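Local coordinates for putative major capsid protein (Cafeteriavirus-dependent mavirus, PDB 6G44) that probably builds the outer shell of the mavirus virophage particle as its double jelly-roll major capsid protein, three copies of which associate in the assembly, at residues V331-A336 against I475-T480; S301-T306 against A454-P459. All coordinates share one frame; numbering follows the deposited sequence.

Both contacts are buried and both involve the same antiparallel sheet, yet they relate to it differently. Contact 1, V331-A336 against I475-T480, lies within that sheet, where strands 334-341 and 464-482 run side by side. Its centre is about 16 Å from the centre of the chain, and it is held by backbone hydrogen bonds, with a proline packed on an arginine beside them. Contact 2, S301-T306 against A454-P459, is farther out, its centre about 24 Å from the centre of the chain, and joins strand 286-305 to the end of strand 448-457, which belongs to another sheet. No backbone pairing links these two segments; an asparagine amide, two waters and a cysteine-phenylalanine contact bridge them.

Contact 1: residues V331-A336 against I475-T480; sequences VPSMFA and IRDNLT
From CB, the R476 side chain sets out with CG anti to its own carbonyl carbon (chi1 -75°), which brings it alongside P332, both side chains pointing the same way. Its CG meets P332 CB at 3.8 Å. The chain then runs extended to NE, and the guanidinium lies with one face against the proline: P332 CG sits 3.7 Å above its plane, offset toward the rim, and R476 NE, CZ and NH1 all lie within 3.9 Å of that same P332 CG. A compact aliphatic proline ring suits this place, since it covers the cation without competing for its N-H groups. Those serve other partners: NE bonds to N330 OD1, and NH2 forms a salt bridge with E296.

The backbones meet in a classic beta bulge, S333 and M334 both facing I475. M334 N gives I475 O a bond of 3.2 Å lying in the carbonyl plane, S333 N adds a weak one at 3.3 Å, and I475 N returns a straighter bond (162°) to M334 O at 2.8 Å, though from above its carbonyl plane. On the side-chain face shared by M334 and I475, the terminal CD1 of I475 lies 4.0 Å from M334 CB.

Strand 334-341 is set between strand 425-428, whose F427 touches M334 and A336, and strand 464-482, which pairs in turn with strand 286-305, where I293 packs on I475.

Contact 2: residues S301-T306 against A454-P459; sequences SMCLNT and ATFVTP
N305 ND2 is gripped by three acceptors: T458 O, T458 OG1 and E460 O. An amide nitrogen carries two hydrogens, so at least one of them must be shared. The bond to T458 O is 3.1 Å long and lies near the amide plane, but it arrives 64° out of the carbonyl plane; that oxygen also receives R316 NH2. The bond to T458 OG1, likewise 3.1 Å, is weak. Asparagine suits the position because its other end can accept: OD1 takes a hydrogen bond from H319 NE2 and another from a water, 3.0 Å away, that accepts from T458 N. Both ends of the amide being bonded, its rotation is well fixed.

T458 OG1 is held in the crowded position between the backbone N and the carbonyl carbon (chi1 56°). There it donates to a second water at 2.7 Å, which donates to C303 O at 2.9 Å, so a threonine hydroxyl acts as both donor and acceptor. Nearby, C303 SG comes in at the edge of the F456 ring, 3.7 Å from CE2 and 75° off the ring normal, a sulfur-aromatic contact. C303 also touches Y468 and H319; a short side chain suits this close approach.

Strand 286-305 pairs by backbone with strand 464-482, whereas strand 448-457 lies next to 319-328 in another sheet. T458 and P459 open the connection from strand 448-457 to strand 464-482, so the contact ties two sheets together where the chain crosses between them, consistent with the facing sheets of one jelly roll of the double jelly-roll fold.

Contact 1: residues V331-A336 against I475-T480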
loop_
_atom_site.group_PDB
_atom_site.type_symbol
_atom_site.label_atom_id
_atom_site.label_comp_id
_atom_site.label_asym_id
_atom_site.label_seq_id
_atom_site.Cartn_x
_atom_site.Cartn_y
_atom_site.Cartn_z
ATOM N N VAL C 331 2.472 35.484 -8.331
ATOM C CA VAL C 331 1.594 34.353 -8.674
ATOM C C VAL C 331 2.000 33.116 -7.850
ATOM O O VAL C 331 3.090 32.590 -8.052
ATOM C CB VAL C 331 1.664 34.057 -10.178
ATOM C CG1 VAL C 331 0.719 32.910 -10.542
ATOM C CG2 VAL C 331 1.316 35.304 -10.999
ATOM N N PRO C 332 1.141 32.686 -6.890
ATOM C CA PRO C 332 1.478 31.461 -6.142
ATOM C C PRO C 332 1.512 30.190 -6.974
ATOM O O PRO C 332 0.908 30.101 -8.034
ATOM C CB PRO C 332 0.366 31.353 -5.102
ATOM C CG PRO C 332 -0.149 32.754 -4.945
ATOM C CD PRO C 332 -0.048 33.337 -6.319
ATOM N N SER C 333 2.188 29.205 -6.423
ATOM C CA SER C 333 2.281 27.873 -6.999
ATOM C C SER C 333 0.975 27.107 -6.938
ATOM O O SER C 333 0.645 26.358 -7.889
ATOM C CB SER C 333 3.346 27.081 -6.244
ATOM O OG SER C 333 3.414 25.734 -6.690
ATOM N N MET C 334 0.240 27.268 -5.847
ATOM C CA MET C 334 -0.992 26.507 -5.679
ATOM C C MET C 334 -1.963 27.271 -4.799
ATOM O O MET C 334 -1.562 28.086 -3.970
ATOM C CB MET C 334 -0.706 25.113 -5.081
ATOM C CG MET C 334 -1.893 24.134 -5.155
ATOM S SD MET C 334 -1.549 22.462 -4.514
ATOM C CE MET C 334 -0.437 21.820 -5.738
ATOM N N PHE C 335 -3.244 26.980 -4.991
ATOM C CA PHE C 335 -4.320 27.471 -4.181
ATOM C C PHE C 335 -5.103 26.322 -3.596
ATOM O O PHE C 335 -5.116 25.222 -4.165
ATOM C CB PHE C 335 -5.277 28.332 -5.036
ATOM C CG PHE C 335 -4.631 29.561 -5.584
ATOM C CD1 PHE C 335 -4.620 30.706 -4.806
ATOM C CD2 PHE C 335 -4.021 29.564 -6.827
ATOM C CE1 PHE C 335 -4.016 31.860 -5.260
ATOM C CE2 PHE C 335 -3.415 30.745 -7.296
ATOM C CZ PHE C 335 -3.424 31.865 -6.493
ATOM N N ALA C 336 -5.762 26.579 -2.477
ATOM C CA ALA C 336 -6.663 25.589 -1.860
ATOM C C ALA C 336 -7.956 26.298 -1.472
ATOM O O ALA C 336 -7.911 27.371 -0.834
ATOM C CB ALA C 336 -6.035 24.916 -0.654
ATOM N N ILE C 475 -0.378 28.707 -1.543
ATOM C CA ILE C 475 0.823 27.989 -1.179
ATOM C C ILE C 475 1.890 28.544 -2.089
ATOM O O ILE C 475 1.832 28.349 -3.305
ATOM C CB ILE C 475 0.679 26.462 -1.341
ATOM C CG1 ILE C 475 -0.484 25.966 -0.464
ATOM C CG2 ILE C 475 1.983 25.777 -0.948
ATOM C CD1 ILE C 475 -1.710 25.511 -1.201
ATOM N N ARG C 476 2.861 29.264 -1.521
ATOM C CA ARG C 476 3.908 29.896 -2.316
ATOM C C ARG C 476 5.257 29.207 -2.130
ATOM O O ARG C 476 5.622 28.817 -1.015
ATOM C CB ARG C 476 4.079 31.361 -1.935
ATOM C CG ARG C 476 2.982 32.271 -2.442
ATOM C CD ARG C 476 3.346 33.695 -2.074
ATOM N NE ARG C 476 2.552 34.659 -2.821
ATOM C CZ ARG C 476 1.404 35.186 -2.403
ATOM N NH1 ARG C 476 0.785 36.069 -3.180
ATOM N NH2 ARG C 476 0.870 34.854 -1.236
ATOM N N ASP C 477 6.004 29.127 -3.223
ATOM C CA ASP C 477 7.379 28.625 -3.177
ATOM C C ASP C 477 8.225 29.693 -2.459
ATOM O O ASP C 477 8.162 30.883 -2.772
ATOM C CB ASP C 477 7.897 28.360 -4.581
ATOM C CG ASP C 477 7.097 27.264 -5.323
ATOM O OD1 ASP C 477 6.402 26.457 -4.682
ATOM O OD2 ASP C 477 7.205 27.195 -6.540
ATOM N N ASN C 478 8.995 29.243 -1.480
ATOM C CA ASN C 478 9.664 30.127 -0.539
ATOM C C ASN C 478 10.871 29.382 -0.012
ATOM O O ASN C 478 10.778 28.211 0.370
ATOM C CB ASN C 478 8.703 30.480 0.564
ATOM C CG ASN C 478 9.263 31.473 1.540
ATOM O OD1 ASN C 478 9.610 32.578 1.153
ATOM N ND2 ASN C 478 9.306 31.106 2.808
ATOM N N LEU C 479 12.019 30.058 0.004
ATOM C CA LEU C 479 13.262 29.427 0.435
ATOM C C LEU C 479 13.841 30.138 1.630
ATOM O O LEU C 479 13.723 31.358 1.741
ATOM C CB LEU C 479 14.295 29.457 -0.656
ATOM C CG LEU C 479 13.996 28.732 -1.957
ATOM C CD1 LEU C 479 15.219 28.744 -2.875
ATOM C CD2 LEU C 479 13.443 27.337 -1.793
ATOM N N THR C 480 14.451 29.355 2.515
ATOM C CA THR C 480 15.225 29.871 3.640
ATOM C C THR C 480 16.708 29.653 3.323
ATOM O O THR C 480 17.134 28.593 2.834
ATOM C CB THR C 480 14.784 29.172 4.931
ATOM O OG1 THR C 480 13.428 29.557 5.200
ATOM C CG2 THR C 480 15.671 29.583 6.126
#

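Contact 2: residues S301-T306 against A454-P459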
loop_
_atom_site.group_PDB
_atom_site.type_symbol
_atom_site.label_atom_id
_atom_site.label_comp_id
_atom_site.label_asym_id
_atom_site.label_seq_id
_atom_site.Cartn_x
_atom_site.Cartn_y
_atom_site.Cartn_z
ATOM N N SER C 301 -21.319 33.320 5.444
ATOM C CA SER C 301 -22.754 33.591 5.458
ATOM C C SER C 301 -23.447 32.611 6.391
ATOM O O SER C 301 -22.901 31.552 6.764
ATOM C CB SER C 301 -23.358 33.511 4.064
ATOM O OG SER C 301 -23.399 32.163 3.591
ATOM N N MET C 302 -24.662 32.986 6.782
ATOM C CA MET C 302 -25.559 32.086 7.466
ATOM C C MET C 302 -26.246 31.290 6.376
ATOM O O MET C 302 -26.973 31.849 5.564
ATOM C CB MET C 302 -26.602 32.873 8.297
ATOM C CG MET C 302 -27.607 31.995 9.052
ATOM S SD MET C 302 -26.802 30.930 10.259
ATOM C CE MET C 302 -28.194 30.152 11.065
ATOM N N CYS C 303 -26.013 29.974 6.377
ATOM C CA CYS C 303 -26.568 29.071 5.380
ATOM C C CYS C 303 -27.768 28.327 5.950
ATOM O O CYS C 303 -27.622 27.566 6.903
ATOM C CB CYS C 303 -25.481 28.072 4.942
ATOM S SG CYS C 303 -24.176 28.848 3.971
ATOM N N LEU C 304 -28.952 28.566 5.367
ATOM C CA LEU C 304 -30.214 27.981 5.845
ATOM C C LEU C 304 -30.640 26.916 4.878
ATOM O O LEU C 304 -30.733 27.182 3.679
ATOM C CB LEU C 304 -31.330 29.051 5.895
ATOM C CG LEU C 304 -31.112 30.290 6.763
ATOM C CD1 LEU C 304 -32.358 31.175 6.699
ATOM C CD2 LEU C 304 -30.786 29.922 8.194
ATOM N N ASN C 305 -30.902 25.718 5.390
ATOM C CA ASN C 305 -31.496 24.659 4.574
ATOM C C ASN C 305 -33.006 24.612 4.750
ATOM O O ASN C 305 -33.510 24.732 5.866
ATOM C CB ASN C 305 -30.857 23.316 4.910
ATOM C CG ASN C 305 -29.443 23.203 4.350
ATOM O OD1 ASN C 305 -29.045 23.956 3.462
ATOM N ND2 ASN C 305 -28.690 22.245 4.867
ATOM N N THR C 306 -33.685 24.440 3.623
ATOM C CA THR C 306 -35.133 24.270 3.551
ATOM C C THR C 306 -35.554 22.885 3.073
ATOM O O THR C 306 -36.726 22.536 3.201
ATOM C CB THR C 306 -35.731 25.318 2.607
ATOM O OG1 THR C 306 -35.282 25.078 1.275
ATOM C CG2 THR C 306 -35.338 26.726 3.051
ATOM N N ALA C 454 -17.758 29.718 -4.762
ATOM C CA ALA C 454 -17.986 28.300 -4.472
ATOM C C ALA C 454 -19.472 28.079 -4.264
ATOM O O ALA C 454 -20.091 28.832 -3.513
ATOM C CB ALA C 454 -17.244 27.873 -3.217
ATOM N N THR C 455 -20.014 27.047 -4.902
ATOM C CA THR C 455 -21.371 26.579 -4.674
ATOM C C THR C 455 -21.263 25.278 -3.880
ATOM O O THR C 455 -20.467 24.387 -4.249
ATOM C CB THR C 455 -22.105 26.370 -6.016
ATOM O OG1 THR C 455 -22.023 27.573 -6.812
ATOM C CG2 THR C 455 -23.555 26.020 -5.790
ATOM N N PHE C 456 -22.046 25.146 -2.825
ATOM C CA PHE C 456 -21.846 24.053 -1.883
ATOM C C PHE C 456 -23.102 23.660 -1.161
ATOM O O PHE C 456 -24.059 24.438 -1.049
ATOM C CB PHE C 456 -20.742 24.407 -0.875
ATOM C CG PHE C 456 -21.029 25.657 -0.077
ATOM C CD1 PHE C 456 -20.660 26.904 -0.576
ATOM C CD2 PHE C 456 -21.672 25.587 1.146
ATOM C CE1 PHE C 456 -20.924 28.058 0.171
ATOM C CE2 PHE C 456 -21.926 26.729 1.896
ATOM C CZ PHE C 456 -21.567 27.960 1.379
ATOM N N VAL C 457 -23.074 22.439 -0.649
ATOM C CA VAL C 457 -24.166 21.894 0.158
ATOM C C VAL C 457 -23.697 21.642 1.597
ATOM O O VAL C 457 -22.524 21.313 1.853
ATOM C CB VAL C 457 -24.745 20.595 -0.448
ATOM C CG1 VAL C 457 -25.386 20.859 -1.800
ATOM C CG2 VAL C 457 -23.688 19.493 -0.571
ATOM N N THR C 458 -24.633 21.788 2.533
ATOM C CA THR C 458 -24.338 21.725 3.959
ATOM C C THR C 458 -25.221 20.677 4.634
ATOM O O THR C 458 -26.319 20.360 4.138
ATOM C CB THR C 458 -24.585 23.093 4.606
ATOM O OG1 THR C 458 -25.933 23.471 4.330
ATOM C CG2 THR C 458 -23.639 24.153 4.048
ATOM N N PRO C 459 -24.768 20.115 5.756
ATOM C CA PRO C 459 -25.483 19.015 6.396
ATOM C C PRO C 459 -26.607 19.379 7.368
ATOM O O PRO C 459 -27.209 18.462 7.942
ATOM C CB PRO C 459 -24.368 18.293 7.126
ATOM C CG PRO C 459 -23.469 19.397 7.551
ATOM C CD PRO C 459 -23.451 20.338 6.391
HETATM O O HOH W 1 -26.666 24.876 6.501
HETATM O O HOH W 2 -27.230 22.564 1.550
#